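Local atomic coordinates of beta-Ala-His dipeptidase (Homo sapiens, PDB entry 3DLJ), a protein that hydrolyses carnosine, anserine and other Xaa-His dipeptides as a secreted zinc metallopeptidase that binds two zinc ions per subunit. Residues Phe17-Leu22 / Phe158-Gln163; Leu406-Ala411 / Val444-Gly449. One frame throughout, in Å; residues are numbered along the deposited sequence.

From the N terminus, helix 13-22 carries the first half of contact 1, and the chain runs through strands 69-73, 91-96 and 104-110 of the six-stranded mixed sheet before helix 141-160 ends in the second half. Contact 1 thus closes a loop of 135 residues at the surface. Contact 2 opens later and closes a shorter loop of 32 residues, in which strand 421-425 and helix 430-438 lie between helix 403-416 and strand 444-445, the last strand of that sheet. The two loops follow in series, neither nested nor crossed. They lie about 21 Å apart, centre to centre, and share helix 464-482 as a neighbour: it touches Phe17, Ile20 and Phe158 in the segments of one, Ala407, Arg410 and Ile446 in those of the other.

Contact 1 (Phe17-Leu22 / Phe158-Gln163); sequences FQYIDL and FRALEQ
The Tyr19 ring is the flat group across which 17-22 meets 158-163, and both partners approach it obliquely. Ala160 CB lies 3.5 Å from Tyr19 CE1 and 3.4 Å from Tyr19 OH, so the methyl abuts the phenol end at a slant. Nearer the ring's root, Leu161 CD2 is 4.0 Å from Tyr19 CD1, and its other methyl, CD1, sits 4.0 Å from Tyr19 CB. The ring swings across to the end of helix 141-160 because CG is anti to the backbone N (chi1 -174°). Leu161 reaches back alongside it, the two side chains sliding past each other in opposite directions. The contact is van der Waals packing without a hydrogen bond between the segments, small and at the surface, burying 144 Å². A serine in place of Tyr19 would probably leave Ala160 and Leu161 without the ring they pack against and open a gap between helix 13-22 and the end of helix 141-160. That helix stops in a Schellman motif at Glu162, which has positive phi. Tyr19 also stacks with His23 and touches Phe27 of helix 24-35, Phe158 packs on Leu13 and Val16 of helix 13-22, and helix 464-482 supplies Lys472 as salt-bridge partner to Asp21.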
loop_
_atom_site.group_PDB
_atom_site.type_symbol
_atom_site.label_atom_id
_atom_site.label_comp_id
_atom_site.label_asym_id
_atom_site.label_seq_id
_atom_site.Cartn_x
_atom_site.Cartn_y
_atom_site.Cartn_z
ATOM N N PHE A 17 -10.256 -8.637 25.552
ATOM C CA PHE A 17 -8.912 -8.054 25.719
ATOM C C PHE A 17 -7.989 -8.987 26.495
ATOM O O PHE A 17 -6.824 -9.151 26.121
ATOM C CB PHE A 17 -8.985 -6.696 26.437
ATOM C CG PHE A 17 -9.407 -5.533 25.552
ATOM C CD1 PHE A 17 -10.094 -5.736 24.353
ATOM C CD2 PHE A 17 -9.128 -4.222 25.940
ATOM C CE1 PHE A 17 -10.491 -4.665 23.561
ATOM C CE2 PHE A 17 -9.514 -3.141 25.143
ATOM C CZ PHE A 17 -10.204 -3.365 23.960
ATOM N N GLN A 18 -8.507 -9.576 27.578
ATOM C CA GLN A 18 -7.787 -10.583 28.354
ATOM C C GLN A 18 -7.355 -11.734 27.449
ATOM O O GLN A 18 -6.210 -12.146 27.504
ATOM C CB GLN A 18 -8.640 -11.158 29.505
ATOM C CG GLN A 18 -9.084 -10.195 30.591
ATOM C CD GLN A 18 -10.143 -10.815 31.563
ATOM O OE1 GLN A 18 -10.223 -12.056 31.746
ATOM N NE2 GLN A 18 -10.937 -9.950 32.186
ATOM N N TYR A 19 -8.288 -12.257 26.647
ATOM C CA TYR A 19 -8.028 -13.348 25.677
ATOM C C TYR A 19 -6.868 -12.997 24.736
ATOM O O TYR A 19 -5.915 -13.760 24.590
ATOM C CB TYR A 19 -9.309 -13.701 24.877
ATOM C CG TYR A 19 -9.180 -14.896 23.950
ATOM C CD1 TYR A 19 -9.627 -16.172 24.329
ATOM C CD2 TYR A 19 -8.593 -14.753 22.694
ATOM C CE1 TYR A 19 -9.496 -17.281 23.455
ATOM C CE2 TYR A 19 -8.451 -15.821 21.840
ATOM C CZ TYR A 19 -8.897 -17.083 22.214
ATOM O OH TYR A 19 -8.713 -18.106 21.298
ATOM N N ILE A 20 -6.955 -11.831 24.115
ATOM C CA ILE A 20 -5.915 -11.337 23.205
ATOM C C ILE A 20 -4.524 -11.290 23.888
ATOM O O ILE A 20 -3.554 -11.763 23.308
ATOM C CB ILE A 20 -6.328 -9.981 22.532
ATOM C CG1 ILE A 20 -7.533 -10.184 21.599
ATOM C CG2 ILE A 20 -5.173 -9.396 21.744
ATOM C CD1 ILE A 20 -8.418 -8.893 21.307
ATOM N N ASP A 21 -4.440 -10.772 25.123
ATOM C CA ASP A 21 -3.170 -10.773 25.881
ATOM C C ASP A 21 -2.647 -12.156 26.213
ATOM O O ASP A 21 -1.446 -12.382 26.108
ATOM C CB ASP A 21 -3.258 -9.965 27.182
ATOM C CG ASP A 21 -3.252 -8.456 26.957
ATOM O OD1 ASP A 21 -2.645 -7.928 25.973
ATOM O OD2 ASP A 21 -3.873 -7.794 27.802
ATOM N N LEU A 22 -3.527 -13.071 26.631
ATOM C CA LEU A 22 -3.142 -14.489 26.848
ATOM C C LEU A 22 -2.765 -15.265 25.576
ATOM O O LEU A 22 -1.948 -16.180 25.645
ATOM C CB LEU A 22 -4.249 -15.260 27.569
ATOM C CG LEU A 22 -4.544 -14.900 29.042
ATOM C CD1 LEU A 22 -5.928 -15.408 29.507
ATOM C CD2 LEU A 22 -3.408 -15.410 29.967
ATOM N N PHE A 158 -13.921 -13.255 20.187
ATOM C CA PHE A 158 -15.378 -13.335 20.418
ATOM C C PHE A 158 -15.893 -14.764 20.173
ATOM O O PHE A 158 -16.739 -15.262 20.900
ATOM C CB PHE A 158 -16.151 -12.374 19.494
ATOM C CG PHE A 158 -16.010 -10.910 19.835
ATOM C CD1 PHE A 158 -14.913 -10.181 19.404
ATOM C CD2 PHE A 158 -17.010 -10.246 20.548
ATOM C CE1 PHE A 158 -14.789 -8.827 19.705
ATOM C CE2 PHE A 158 -16.881 -8.896 20.852
ATOM C CZ PHE A 158 -15.759 -8.189 20.412
ATOM N N ARG A 159 -15.376 -15.413 19.140
ATOM C CA ARG A 159 -15.787 -16.772 18.789
ATOM C C ARG A 159 -15.367 -17.825 19.836
ATOM O O ARG A 159 -16.182 -18.652 20.263
ATOM C CB ARG A 159 -15.269 -17.136 17.383
ATOM C CG ARG A 159 -15.846 -16.262 16.229
ATOM C CD ARG A 159 -17.355 -16.499 15.971
ATOM N NE ARG A 159 -17.594 -17.895 15.623
ATOM C CZ ARG A 159 -18.636 -18.617 16.020
ATOM N NH1 ARG A 159 -19.574 -18.075 16.798
ATOM N NH2 ARG A 159 -18.731 -19.897 15.659
ATOM N N ALA A 160 -14.094 -17.802 20.228
ATOM C CA ALA A 160 -13.584 -18.677 21.288
ATOM C C ALA A 160 -14.368 -18.512 22.605
ATOM O O ALA A 160 -14.656 -19.491 23.280
ATOM C CB ALA A 160 -12.116 -18.424 21.508
ATOM N N LEU A 161 -14.722 -17.281 22.957
ATOM C CA LEU A 161 -15.451 -17.004 24.203
ATOM C C LEU A 161 -16.976 -17.128 24.110
ATOM O O LEU A 161 -17.674 -16.890 25.088
ATOM C CB LEU A 161 -15.081 -15.616 24.744
ATOM C CG LEU A 161 -13.603 -15.379 25.062
ATOM C CD1 LEU A 161 -13.320 -13.917 25.348
ATOM C CD2 LEU A 161 -13.141 -16.272 26.203
ATOM N N GLU A 162 -17.483 -17.522 22.947
ATOM C CA GLU A 162 -18.927 -17.606 22.688
ATOM C C GLU A 162 -19.612 -16.286 23.028
ATOM O O GLU A 162 -20.731 -16.241 23.541
ATOM C CB GLU A 162 -19.574 -18.789 23.428
ATOM C CG GLU A 162 -18.977 -20.142 23.057
ATOM C CD GLU A 162 -19.256 -21.216 24.096
ATOM O OE1 GLU A 162 -20.450 -21.482 24.374
ATOM O OE2 GLU A 162 -18.277 -21.801 24.624
ATOM N N GLN A 163 -18.906 -15.205 22.747
ATOM C CA GLN A 163 -19.499 -13.914 22.822
ATOM C C GLN A 163 -20.012 -13.513 21.428
ATOM O O GLN A 163 -19.298 -13.594 20.431
ATOM C CB GLN A 163 -18.530 -12.891 23.409
ATOM C CG GLN A 163 -19.160 -11.505 23.577
ATOM C CD GLN A 163 -18.292 -10.535 24.351
ATOM O OE1 GLN A 163 -17.352 -10.943 25.049
ATOM N NE2 GLN A 163 -18.619 -9.230 24.254
#

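Contact 2 (Leu406-Ala411 / Val444-Gly449); sequences LAAKRA and VLIPLG
Ala408 meets Val444 and Ile446 through methyl groups alone, its CB lying 4.1 Å from Val444 CG2 and 4.2 Å from Ile446 CD1. These van der Waals contacts are all that joins 406-411 to 444-449, and together they bury only 78 Å². Val444 and Ile446 alternate with Leu445, so their CB atoms point toward the helix while that of Leu445 points away. In Val444 the touching branch, CG2, is anti to the backbone N, and CG1 sits between N and the carbonyl carbon (chi1 53°). Ile446 reaches farther, through an extended chain (chi2 177°) that carries CD1 to the same methyl. Ala408 CA and Ile446 CA are 7.4 Å apart, with only the alanine CB to place between the backbones on the helix side. The Ile446 side chain lies about 9 Å from that of Asp206, a zinc ligand. Between the two segments there is no hydrogen bond; just ahead of 406-411, Tyr405 OH makes a weak one with Leu445 N. Val444 and Ile446 bond through their backbones to strand 201-204, and Ile446 O also pairs with Ser205 OG. All three touching residues are buried, so the chemistry implies apolar packing, without directional bonds, of helix 403-416 on strand 444-445, outermost in the six-stranded sheet, and on the first residue of the loop after it.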
loop_
_atom_site.group_PDB
_atom_site.type_symbol
_atom_site.label_atom_id
_atom_site.label_comp_id
_atom_site.label_asym_id
_atom_site.label_seq_id
_atom_site.Cartn_x
_atom_site.Cartn_y
_atom_site.Cartn_z
ATOM N N LEU A 406 -16.310 7.893 12.907
ATOM C CA LEU A 406 -16.553 8.115 14.340
ATOM C C LEU A 406 -16.339 6.855 15.202
ATOM O O LEU A 406 -15.743 6.924 16.296
ATOM C CB LEU A 406 -17.956 8.691 14.559
ATOM C CG LEU A 406 -18.381 9.050 15.994
ATOM C CD1 LEU A 406 -17.372 9.992 16.713
ATOM C CD2 LEU A 406 -19.796 9.652 16.007
ATOM N N ALA A 407 -16.829 5.716 14.703
ATOM C CA ALA A 407 -16.626 4.416 15.339
ATOM C C ALA A 407 -15.143 4.132 15.570
ATOM O O ALA A 407 -14.757 3.687 16.648
ATOM C CB ALA A 407 -17.262 3.298 14.493
ATOM N N ALA A 408 -14.329 4.400 14.542
ATOM C CA ALA A 408 -12.878 4.215 14.588
ATOM C C ALA A 408 -12.205 5.101 15.654
ATOM O O ALA A 408 -11.373 4.613 16.419
ATOM C CB ALA A 408 -12.266 4.458 13.196
ATOM N N LYS A 409 -12.576 6.387 15.686
ATOM C CA LYS A 409 -12.102 7.375 16.679
ATOM C C LYS A 409 -12.338 6.910 18.113
ATOM O O LYS A 409 -11.405 6.892 18.931
ATOM C CB LYS A 409 -12.806 8.723 16.484
ATOM C CG LYS A 409 -12.557 9.388 15.144
ATOM C CD LYS A 409 -13.566 10.501 14.894
ATOM C CE LYS A 409 -12.996 11.588 13.991
ATOM N NZ LYS A 409 -14.014 12.644 13.677
ATOM N N ARG A 410 -13.589 6.547 18.399
ATOM C CA ARG A 410 -13.973 5.934 19.668
ATOM C C ARG A 410 -13.215 4.642 19.999
ATOM O O ARG A 410 -12.738 4.482 21.119
ATOM C CB ARG A 410 -15.486 5.695 19.719
ATOM C CG ARG A 410 -16.339 6.969 19.711
ATOM N N ALA A 411 -13.084 3.729 19.039
ATOM C CA ALA A 411 -12.335 2.496 19.282
ATOM C C ALA A 411 -10.882 2.798 19.649
ATOM O O ALA A 411 -10.318 2.139 20.525
ATOM C CB ALA A 411 -12.410 1.548 18.077
ATOM N N VAL A 444 -13.257 3.206 5.488
ATOM C CA VAL A 444 -12.468 3.770 6.589
ATOM C C VAL A 444 -11.073 3.135 6.641
ATOM O O VAL A 444 -10.930 1.908 6.680
ATOM C CB VAL A 444 -13.201 3.641 7.969
ATOM C CG1 VAL A 444 -13.627 2.204 8.225
ATOM C CG2 VAL A 444 -12.328 4.151 9.117
ATOM N N LEU A 445 -10.045 3.970 6.634
ATOM C CA LEU A 445 -8.682 3.457 6.727
ATOM C C LEU A 445 -8.158 3.487 8.156
ATOM O O LEU A 445 -7.920 4.549 8.723
ATOM C CB LEU A 445 -7.723 4.192 5.778
ATOM C CG LEU A 445 -8.127 4.347 4.314
ATOM C CD1 LEU A 445 -7.095 5.208 3.641
ATOM C CD2 LEU A 445 -8.247 3.017 3.609
ATOM N N ILE A 446 -7.978 2.300 8.729
ATOM C CA ILE A 446 -7.442 2.164 10.083
ATOM C C ILE A 446 -6.011 1.610 10.030
ATOM O O ILE A 446 -5.814 0.411 9.925
ATOM C CB ILE A 446 -8.352 1.277 10.978
ATOM C CG1 ILE A 446 -9.830 1.706 10.823
ATOM C CG2 ILE A 446 -7.904 1.363 12.428
ATOM C CD1 ILE A 446 -10.844 0.865 11.601
ATOM N N PRO A 447 -5.014 2.498 10.114
ATOM C CA PRO A 447 -3.626 2.079 10.055
ATOM C C PRO A 447 -3.240 1.308 11.321
ATOM O O PRO A 447 -3.599 1.731 12.409
ATOM C CB PRO A 447 -2.860 3.408 9.945
ATOM C CG PRO A 447 -3.784 4.462 10.526
ATOM C CD PRO A 447 -5.178 3.960 10.301
ATOM N N LEU A 448 -2.553 0.166 11.163
ATOM C CA LEU A 448 -1.952 -0.552 12.303
ATOM C C LEU A 448 -0.431 -0.410 12.339
ATOM O O LEU A 448 0.195 -0.593 13.394
ATOM C CB LEU A 448 -2.322 -2.048 12.319
ATOM C CG LEU A 448 -3.729 -2.535 12.681
ATOM C CD1 LEU A 448 -3.676 -3.974 13.216
ATOM C CD2 LEU A 448 -4.348 -1.628 13.681
ATOM N N GLY A 449 0.156 -0.064 11.199
ATOM C CA GLY A 449 1.600 0.035 11.091
ATOM C C GLY A 449 2.238 1.262 11.707
ATOM O O GLY A 449 1.621 2.320 11.797
#